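PDB 1JO0: RNA-binding protein HI_1333 from Haemophilus influenzae, which probably binds RNA, as a member of the CRS1/YhbY (CRM) family, although its precise cellular role is not established. Local coordinates for residues T1-T5 and K71-V75; Q7-L11 and I93-R97; L18-L24 and L46-K50; K59-I63 and T77-L82. All blocks are in the same frame, centred on the assembly; numbering follows the deposited sequence. Where two conformers were deposited one is given.

Of the four contacts, interaction 3 is the most extensive and lies nearest the centre of the chain: parallel pairing of strands 22-24 and 46-51. Strand 46-51 also pairs with strand 81-85, which interaction 4 reaches from helix 56-70. In interaction 1 the N-terminal amine and a hydroxyl bind the carbonyl of Lys-71, just before outer strand 73-78, and methyl groups pack on the strand itself. Interaction 2 is a surface contact in which the C-terminal tail covers one face and an edge of the Phe-10 ring of helix 5-15. That helix links its neighbours: Leu-11 meets Leu-3 and Val-75 of interaction 1 and Leu-46 of interaction 3. In interaction 4, aliphatic packing sits beside a single lysine-to-carbonyl hydrogen bond.

Interaction 1: residues T1-T5 and K71-V75; sequences TTLST and KAAQV
The N-terminal residues run extended, as an irregular loop, past the start of strand 73-78, with the CA atoms of Thr-1 and Ala-73 5.0 Å apart. Lys-71 leaves helix 56-70 with positive phi (63°/18°). Its carbonyl takes two bonds: Lys-71 O accepts from Thr-1 N at 3.1 Å and from Thr-1 OG1 at 2.7 Å, the threonine being m, while the lysine side chain leads away and NZ hydrogen-bonds to Arg-68 O. At Ala-72 the chain turns extended; Ala-72 O accepts from a water (2.8 Å) that in turn accepts from Thr-1 N (3.1 Å). Ala-73 points its CB at the loop, 3.4 Å from Thr-1 O, 3.8 Å from Thr-1 CB and 3.6 Å from Leu-3 CD1. Gln-74 turns away, toward helix 56-70. Val-75 (t) puts CG2 4.1 Å from CD1 of Leu-3, which is mt and also touches Leu-11. Ser-4 then N-caps helix 5-15. The arrangement is that of a chain terminus laid on the outer strand of the mixed sheet of an alpha/beta CRM domain.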
# COMPACT_ATOMS: atom_id res chain seq x y z
N THR A 1 7.82 7.94 -3.46
CA THR A 1 8.77 7.03 -2.81
C THR A 1 9.36 6.09 -3.86
O THR A 1 8.60 5.38 -4.50
CB THR A 1 8.09 6.19 -1.75
OG1 THR A 1 7.46 7.06 -0.78
CG2 THR A 1 9.07 5.32 -0.99
N THR A 2 10.67 6.12 -4.05
CA THR A 2 11.32 5.34 -5.08
C THR A 2 12.18 4.30 -4.38
O THR A 2 13.09 4.66 -3.63
CB THR A 2 12.14 6.23 -6.03
OG1 THR A 2 11.22 7.13 -6.69
CG2 THR A 2 12.84 5.35 -7.03
N LEU A 3 11.86 3.03 -4.64
CA LEU A 3 12.52 1.89 -4.04
C LEU A 3 13.40 1.19 -5.06
O LEU A 3 13.03 1.01 -6.23
CB LEU A 3 11.49 0.92 -3.54
CG LEU A 3 10.57 1.39 -2.44
CD1 LEU A 3 9.52 0.37 -2.10
CD2 LEU A 3 11.38 1.73 -1.17
N SER A 4 14.57 0.75 -4.63
CA SER A 4 15.41 -0.08 -5.47
C SER A 4 14.73 -1.45 -5.65
O SER A 4 13.85 -1.80 -4.86
CB SER A 4 16.78 -0.33 -4.85
OG SER A 4 16.70 -1.20 -3.73
N THR A 5 15.19 -2.20 -6.61
CA THR A 5 14.69 -3.57 -6.79
C THR A 5 14.84 -4.43 -5.55
O THR A 5 13.92 -5.13 -5.12
CB THR A 5 15.51 -4.20 -7.96
OG1 THR A 5 15.37 -3.34 -9.09
CG2 THR A 5 14.91 -5.56 -8.20
N LYS A 71 1.86 9.41 -1.98
CA LYS A 71 3.27 9.30 -2.34
C LYS A 71 3.92 8.02 -1.87
O LYS A 71 5.16 7.91 -1.85
CB LYS A 71 4.06 10.52 -1.85
CG LYS A 71 3.32 11.81 -2.04
CD LYS A 71 2.77 12.06 -3.42
CE LYS A 71 2.26 13.50 -3.43
NZ LYS A 71 0.98 13.71 -2.67
N ALA A 72 3.10 7.00 -1.54
CA ALA A 72 3.62 5.69 -1.26
C ALA A 72 4.14 5.02 -2.52
O ALA A 72 3.66 5.31 -3.63
CB ALA A 72 2.56 4.81 -0.60
N ALA A 73 5.09 4.12 -2.33
CA ALA A 73 5.57 3.21 -3.33
C ALA A 73 4.68 1.99 -3.46
O ALA A 73 4.28 1.40 -2.46
CB ALA A 73 7.00 2.74 -3.05
N GLN A 74 4.46 1.54 -4.69
CA GLN A 74 3.85 0.23 -4.94
C GLN A 74 4.90 -0.84 -4.80
O GLN A 74 5.92 -0.85 -5.50
CB GLN A 74 3.33 0.21 -6.35
CG GLN A 74 2.37 1.29 -6.71
CD GLN A 74 2.09 1.44 -8.19
OE1 GLN A 74 2.32 2.50 -8.82
NE2 GLN A 74 1.59 0.33 -8.73
N VAL A 75 4.67 -1.74 -3.85
CA VAL A 75 5.55 -2.86 -3.66
C VAL A 75 5.10 -4.07 -4.48
O VAL A 75 5.98 -4.70 -5.07
CB VAL A 75 5.65 -3.21 -2.17
CG1 VAL A 75 6.43 -4.49 -1.93
CG2 VAL A 75 6.24 -2.01 -1.39
O HOH W 1 5.36 7.07 -5.08

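Interaction 2: residues Q7-L11 and I93-R97; sequences QKQFL and IQLPR
Helix 5-15 offers a surface patch of Gln-7, Phe-10 and Leu-11 to the C-terminal tail 93-97, which is extended throughout and runs across it; 355 Å² is buried in all. The nearest CA atoms, those of Gln-7 and Pro-96, are 6.1 Å apart. The main bump is the Phe-10 ring (chi1 170°, chi2 78°), which projects into a hollow lined by the tail. Pro-96 covers one face of it, its CD 3.8 Å from the ring centroid and 27° off the normal, a CH-pi contact. Ile-93 CG2 meets the ring edge 4.0 Å from Phe-10 CE2. Between them, Gln-94 O comes to 3.5 Å from Phe-10 CZ and Leu-95 CD1 to 4.1 Å from Phe-10 CD2. Leu-95 is a bump in the reverse sense: with chi1 t and chi2 p its CD1 enters the groove beside the ring and reaches Leu-11 CG at 3.7 Å, while Tyr-85 of the sheet touches both leucines. Gln-7 (chi1 m, chi2 t) fixes the far end, with its NE2 donating to Pro-96 O at 3.0 Å and 168°; beyond it Arg-97 is poorly ordered. Leu-11 and Ile-93 both also touch Leu-46. The result is a C-terminal tail folded back across the N-terminal helix, so that tail and first helix cover one another at the surface of this CRM-family alpha/beta domain.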
# COMPACT_ATOMS: atom_id res chain seq x y z
N GLN A 7 15.17 -3.35 -2.37
CA GLN A 7 14.28 -2.86 -1.31
C GLN A 7 12.85 -3.31 -1.47
O GLN A 7 12.16 -3.71 -0.55
CB GLN A 7 14.35 -1.32 -1.29
CG GLN A 7 15.66 -0.85 -0.70
CD GLN A 7 15.88 0.64 -0.89
OE1 GLN A 7 15.30 1.25 -1.79
NE2 GLN A 7 16.71 1.24 -0.07
N LYS A 8 12.41 -3.23 -2.73
CA LYS A 8 11.05 -3.66 -3.03
C LYS A 8 10.86 -5.14 -2.71
O LYS A 8 9.86 -5.57 -2.13
CB LYS A 8 10.80 -3.31 -4.51
CG LYS A 8 9.41 -3.34 -4.97
CD LYS A 8 9.16 -2.68 -6.33
CE LYS A 8 7.75 -2.77 -6.82
NZ LYS A 8 7.44 -2.86 -8.27
N GLN A 9 11.87 -5.95 -3.08
CA GLN A 9 11.76 -7.38 -2.82
C GLN A 9 11.78 -7.66 -1.33
O GLN A 9 11.05 -8.51 -0.83
CB GLN A 9 12.91 -8.11 -3.49
CG GLN A 9 13.05 -9.57 -3.11
CD GLN A 9 11.74 -10.26 -3.48
OE1 GLN A 9 11.20 -10.01 -4.58
NE2 GLN A 9 11.23 -11.03 -2.55
N PHE A 10 12.63 -6.96 -0.57
CA PHE A 10 12.65 -7.11 0.87
C PHE A 10 11.25 -6.89 1.43
O PHE A 10 10.76 -7.64 2.28
CB PHE A 10 13.64 -6.11 1.52
CG PHE A 10 13.51 -6.09 3.03
CD1 PHE A 10 14.05 -7.07 3.82
CD2 PHE A 10 12.82 -5.02 3.61
CE1 PHE A 10 13.90 -7.00 5.21
CE2 PHE A 10 12.67 -4.98 4.99
CZ PHE A 10 13.22 -5.96 5.78
N LEU A 11 10.59 -5.80 1.03
CA LEU A 11 9.28 -5.48 1.55
C LEU A 11 8.20 -6.45 1.09
O LEU A 11 7.31 -6.76 1.86
CB LEU A 11 8.93 -4.05 1.13
CG LEU A 11 9.82 -2.95 1.74
CD1 LEU A 11 9.54 -1.64 1.06
CD2 LEU A 11 9.61 -2.86 3.26
N ILE A 93 10.50 -0.05 10.44
CA ILE A 93 11.04 -1.18 9.71
C ILE A 93 12.42 -0.81 9.18
O ILE A 93 12.61 0.23 8.56
CB ILE A 93 10.10 -1.59 8.56
CG1 ILE A 93 8.75 -2.08 9.07
CG2 ILE A 93 10.77 -2.59 7.64
CD1 ILE A 93 7.71 -2.23 7.97
N GLN A 94 13.39 -1.68 9.41
CA GLN A 94 14.76 -1.53 8.89
C GLN A 94 14.79 -1.91 7.43
O GLN A 94 14.64 -3.09 7.15
CB GLN A 94 15.74 -2.42 9.66
CG GLN A 94 15.83 -1.98 11.14
CD GLN A 94 16.88 -2.81 11.85
OE1 GLN A 94 17.93 -3.15 11.28
NE2 GLN A 94 16.60 -3.16 13.08
N LEU A 95 14.97 -0.92 6.56
CA LEU A 95 15.01 -1.20 5.14
C LEU A 95 16.45 -1.38 4.72
O LEU A 95 17.32 -0.62 5.13
CB LEU A 95 14.36 -0.06 4.37
CG LEU A 95 14.01 -0.14 2.92
CD1 LEU A 95 12.82 -1.05 2.69
CD2 LEU A 95 13.68 1.27 2.41
N PRO A 96 16.72 -2.37 3.88
CA PRO A 96 18.09 -2.57 3.41
C PRO A 96 18.60 -1.36 2.64
O PRO A 96 17.81 -0.65 2.02
CB PRO A 96 17.99 -3.70 2.37
CG PRO A 96 16.63 -4.27 2.56
CD PRO A 96 15.77 -3.31 3.31
N ARG A 97 19.91 -1.23 2.72
CA ARG A 97 20.68 -0.32 1.91
C ARG A 97 20.56 -0.66 0.42
O ARG A 97 20.05 0.11 -0.38
CB ARG A 97 22.16 -0.40 2.35
CG ARG A 97 22.83 0.96 2.36
CD ARG A 97 24.30 0.95 2.72
NE ARG A 97 25.08 -0.21 2.36
CZ ARG A 97 25.94 -0.36 1.36
NH1 ARG A 97 26.20 0.61 0.49
NH2 ARG A 97 26.56 -1.53 1.20

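Interaction 3: residues L18-L24 and L46-K50; sequences LNPVVML and LIKVK
Lys-50, Lys-48 and Leu-18 lose most surface here. Lys-50 sits in strand 46-51, parallel to strand 22-24 (axes 4.7 Å apart, 22°): Lys-50 N donates to Val-22 O and Lys-50 O accepts from Leu-24 N, both at 2.9 Å. Its side chain passes Pro-20 (CB to CB 4.2 Å) and in the conformers given lays CD 3.8 Å from Met-23 SD, while NZ hydrogen-bonds to His-80 NE2. The two strands are the ends of a beta-alpha-beta crossover through helix 31-44, which covers the face bearing Val-22 and Val-49; there Leu-24 CD1 meets Val-49 CG1 at 3.6 Å. In CRM domains the link from the first strand into this helix carries a glycine-rich GxxG loop. At Val-21 the chain kinks (-106°/-8°): Val-21 N reaches Lys-48 O at 3.1 Å, whereas the buried Val-22 N lacks a partner. Earlier, a water bridges Asn-19 O and Lys-48 N, 2.8 Å from each. Lys-48, nearly straight beyond chi1, runs past Pro-20 so that NZ donates to Leu-18 O (2.8 Å). Leu-18 (mt) packs CD1 3.8 Å from Leu-46 CD2.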
# COMPACT_ATOMS: atom_id res chain seq x y z
N LEU A 18 1.89 -10.25 6.68
CA LEU A 18 0.96 -9.21 7.11
C LEU A 18 -0.43 -9.48 6.57
O LEU A 18 -0.63 -10.04 5.49
CB LEU A 18 1.43 -7.81 6.67
CG LEU A 18 2.84 -7.44 7.18
CD1 LEU A 18 3.20 -6.08 6.64
CD2 LEU A 18 2.89 -7.55 8.69
N ASN A 19 -1.42 -9.08 7.37
CA ASN A 19 -2.80 -9.05 6.93
C ASN A 19 -3.16 -7.66 6.40
O ASN A 19 -2.58 -6.67 6.85
CB ASN A 19 -3.76 -9.32 8.08
CG ASN A 19 -3.64 -10.76 8.54
OD1 ASN A 19 -3.52 -11.69 7.72
ND2 ASN A 19 -3.65 -10.88 9.83
N PRO A 20 -4.13 -7.54 5.54
CA PRO A 20 -4.62 -6.21 5.16
C PRO A 20 -5.05 -5.38 6.38
O PRO A 20 -5.70 -5.89 7.27
CB PRO A 20 -5.83 -6.54 4.29
CG PRO A 20 -5.63 -7.90 3.78
CD PRO A 20 -4.86 -8.63 4.84
N VAL A 21 -4.69 -4.11 6.42
CA VAL A 21 -5.13 -3.15 7.43
C VAL A 21 -6.17 -2.15 6.90
O VAL A 21 -6.68 -1.38 7.72
CB VAL A 21 -3.90 -2.44 8.06
CG1 VAL A 21 -3.08 -3.46 8.86
CG2 VAL A 21 -2.99 -1.76 7.04
N VAL A 22 -6.45 -2.13 5.61
CA VAL A 22 -7.51 -1.31 5.03
C VAL A 22 -8.23 -2.17 4.00
O VAL A 22 -7.58 -2.91 3.25
CB VAL A 22 -6.97 -0.03 4.36
CG1 VAL A 22 -8.08 0.81 3.75
CG2 VAL A 22 -6.15 0.78 5.36
N MET A 23 -9.53 -2.02 3.98
CA MET A 23 -10.31 -2.73 2.97
C MET A 23 -11.18 -1.68 2.29
O MET A 23 -11.82 -0.88 2.96
CB MET A 23 -11.09 -3.89 3.58
CG MET A 23 -10.21 -4.97 4.23
SD MET A 23 -10.93 -6.59 4.47
CE MET A 23 -12.57 -6.38 3.78
N LEU A 24 -11.15 -1.75 0.96
CA LEU A 24 -12.11 -1.03 0.16
C LEU A 24 -13.30 -1.91 -0.23
O LEU A 24 -13.16 -3.10 -0.47
CB LEU A 24 -11.60 -0.59 -1.21
CG LEU A 24 -10.80 0.72 -1.12
CD1 LEU A 24 -9.56 0.46 -0.30
CD2 LEU A 24 -10.50 1.25 -2.50
N LEU A 46 4.77 -0.08 5.95
CA LEU A 46 4.44 -1.16 5.00
C LEU A 46 3.03 -1.63 5.28
O LEU A 46 2.76 -2.05 6.40
CB LEU A 46 5.38 -2.33 5.16
CG LEU A 46 5.16 -3.54 4.24
CD1 LEU A 46 5.32 -3.16 2.77
CD2 LEU A 46 6.09 -4.66 4.63
N ILE A 47 2.17 -1.54 4.28
CA ILE A 47 0.76 -1.89 4.46
C ILE A 47 0.24 -2.74 3.28
O ILE A 47 0.73 -2.62 2.15
CB ILE A 47 -0.15 -0.65 4.65
CG1 ILE A 47 -0.27 0.20 3.37
CG2 ILE A 47 0.35 0.17 5.85
CD1 ILE A 47 -1.32 1.27 3.51
N LYS A 48 -0.80 -3.47 3.60
CA LYS A 48 -1.63 -4.17 2.60
C LYS A 48 -3.03 -3.59 2.61
O LYS A 48 -3.65 -3.44 3.63
CB LYS A 48 -1.73 -5.62 2.96
CG LYS A 48 -0.65 -6.51 2.46
CD LYS A 48 -1.05 -7.99 2.74
CE LYS A 48 0.04 -8.84 2.25
NZ LYS A 48 -0.14 -10.21 2.75
N VAL A 49 -3.51 -3.26 1.40
CA VAL A 49 -4.83 -2.69 1.19
C VAL A 49 -5.58 -3.70 0.32
O VAL A 49 -5.11 -4.12 -0.74
CB VAL A 49 -4.77 -1.33 0.47
CG1 VAL A 49 -6.17 -0.79 0.19
CG2 VAL A 49 -3.95 -0.35 1.28
N LYS A 50 -6.74 -4.14 0.78
CA LYS A 50 -7.55 -5.09 0.05
C LYS A 50 -8.50 -4.34 -0.87
O LYS A 50 -9.20 -3.43 -0.43
CB LYS A 50 -8.34 -6.02 0.99
CG LYS A 50 -8.97 -7.22 0.30
CD LYS A 50 -9.51 -8.21 1.35
CE LYS A 50 -10.43 -9.25 0.74
NZ LYS A 50 -9.86 -10.61 0.70
O HOH W 2 -0.97 -4.50 6.24

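Interaction 4: residues K59-I63 and T77-L82; sequences KQLII and TIGHIL
A beta hairpin, strands 73-78 and 81-85, receives helix 56-70 on one face. Its tip is a tight two-residue type II' turn from Ile-78 to Ile-81, closed by Ile-78 N to Ile-81 O and Ile-81 N to Ile-78 O, both 3.1 Å; Gly-79 takes the turn's positive phi (62°/-126°), which favours glycine. Thr-77 and Leu-82 are thus a non-hydrogen-bonded antiparallel pair with CB atoms toward the helix, whereas Ile-78 and Ile-81 point away from it. The helix stands off at packing distance, with CA atoms 8.3 Å apart for Lys-59 and His-80 and 7.8 Å for Ile-63 and Leu-82. Ile-62 and Ile-63 share the mt rotamer, one residue apart on the helix, so they approach Leu-82 from different directions. Leu-82 is also mt in the conformer given: its CD2 lies 3.6 Å from Ile-63 CG1, its CD1 4.4 Å from Ile-62 CG2. The same branch of Ile-63 runs on to Thr-77 (chi1 m), Ile-63 CD1 lying 3.9 Å from Thr-77 OG1. Val-51 of the next strand touches both Ile-62 and Leu-82. Lys-59 has chi angles t, t, p, t; the p bend at chi3 turns an otherwise extended chain past Thr-77, leaving NZ 3.4 Å from Thr-77 CG2. The same Lys-59 NZ donates a hydrogen bond to the turn carbonyl, Gly-79 O, at 2.8 Å.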
# COMPACT_ATOMS: atom_id res chain seq x y z
N LYS A 59 -9.16 -1.34 -10.61
CA LYS A 59 -8.07 -1.45 -9.66
C LYS A 59 -6.97 -0.45 -10.03
O LYS A 59 -6.40 0.17 -9.13
CB LYS A 59 -7.56 -2.85 -9.62
CG LYS A 59 -6.41 -3.03 -8.61
CD LYS A 59 -6.26 -4.54 -8.38
CE LYS A 59 -5.64 -5.12 -9.63
NZ LYS A 59 -4.90 -6.39 -9.41
N GLN A 60 -6.71 -0.29 -11.33
CA GLN A 60 -5.67 0.63 -11.72
C GLN A 60 -6.02 2.07 -11.33
O GLN A 60 -5.15 2.82 -10.90
CB GLN A 60 -5.39 0.54 -13.24
CG GLN A 60 -4.10 1.25 -13.61
CD GLN A 60 -2.90 0.56 -12.98
OE1 GLN A 60 -2.67 -0.62 -13.25
NE2 GLN A 60 -2.14 1.28 -12.16
N LEU A 61 -7.28 2.48 -11.51
CA LEU A 61 -7.73 3.81 -11.07
C LEU A 61 -7.42 4.01 -9.58
O LEU A 61 -6.89 5.04 -9.20
CB LEU A 61 -9.23 3.94 -11.33
CG LEU A 61 -9.86 4.13 -12.65
CD1 LEU A 61 -11.38 4.13 -12.56
CD2 LEU A 61 -9.48 5.46 -13.32
N ILE A 62 -7.80 3.01 -8.80
CA ILE A 62 -7.57 3.06 -7.36
C ILE A 62 -6.10 3.14 -7.04
O ILE A 62 -5.72 4.00 -6.22
CB ILE A 62 -8.23 1.85 -6.68
CG1 ILE A 62 -9.75 1.93 -6.73
CG2 ILE A 62 -7.73 1.69 -5.26
CD1 ILE A 62 -10.52 0.66 -6.49
N ILE A 63 -5.25 2.31 -7.61
CA ILE A 63 -3.82 2.34 -7.37
C ILE A 63 -3.28 3.72 -7.67
O ILE A 63 -2.51 4.33 -6.91
CB ILE A 63 -3.07 1.29 -8.23
CG1 ILE A 63 -3.34 -0.13 -7.80
CG2 ILE A 63 -1.57 1.60 -8.27
CD1 ILE A 63 -2.89 -1.25 -8.69
N THR A 77 1.31 -5.70 -6.52
CA THR A 77 -0.07 -5.83 -6.82
C THR A 77 -0.33 -7.30 -7.19
O THR A 77 0.29 -7.74 -8.13
CB THR A 77 -0.44 -5.09 -8.12
OG1 THR A 77 -0.01 -3.74 -8.01
CG2 THR A 77 -1.94 -5.20 -8.33
N ILE A 78 -1.11 -8.03 -6.44
CA ILE A 78 -1.38 -9.42 -6.79
C ILE A 78 -2.82 -9.66 -6.39
O ILE A 78 -3.18 -9.50 -5.22
CB ILE A 78 -0.46 -10.42 -6.07
CG1 ILE A 78 -0.57 -10.25 -4.56
CG2 ILE A 78 0.94 -10.29 -6.62
CD1 ILE A 78 0.42 -10.92 -3.65
N GLY A 79 -3.59 -9.97 -7.42
CA GLY A 79 -4.98 -10.25 -7.15
C GLY A 79 -5.59 -8.99 -6.56
O GLY A 79 -5.52 -7.91 -7.12
N HIS A 80 -6.20 -9.19 -5.39
CA HIS A 80 -6.99 -8.15 -4.80
C HIS A 80 -6.23 -7.39 -3.73
O HIS A 80 -6.85 -6.58 -3.03
CB HIS A 80 -8.30 -8.76 -4.24
CG HIS A 80 -8.10 -9.77 -3.17
ND1 HIS A 80 -7.20 -10.82 -3.28
CD2 HIS A 80 -8.66 -9.91 -1.96
CE1 HIS A 80 -7.23 -11.56 -2.18
NE2 HIS A 80 -8.12 -11.03 -1.35
N ILE A 81 -4.93 -7.58 -3.62
CA ILE A 81 -4.14 -6.97 -2.57
C ILE A 81 -3.14 -6.01 -3.20
O ILE A 81 -2.40 -6.34 -4.15
CB ILE A 81 -3.35 -8.01 -1.75
CG1 ILE A 81 -4.26 -9.02 -1.06
CG2 ILE A 81 -2.39 -7.38 -0.76
CD1 ILE A 81 -5.09 -8.40 0.05
N LEU A 82 -3.10 -4.83 -2.66
CA LEU A 82 -2.09 -3.83 -2.95
C LEU A 82 -1.14 -3.70 -1.77
O LEU A 82 -1.59 -3.37 -0.68
CB LEU A 82 -2.70 -2.45 -3.14
CG LEU A 82 -3.86 -2.27 -4.13
CD1 LEU A 82 -4.24 -0.80 -4.17
CD2 LEU A 82 -3.49 -2.85 -5.47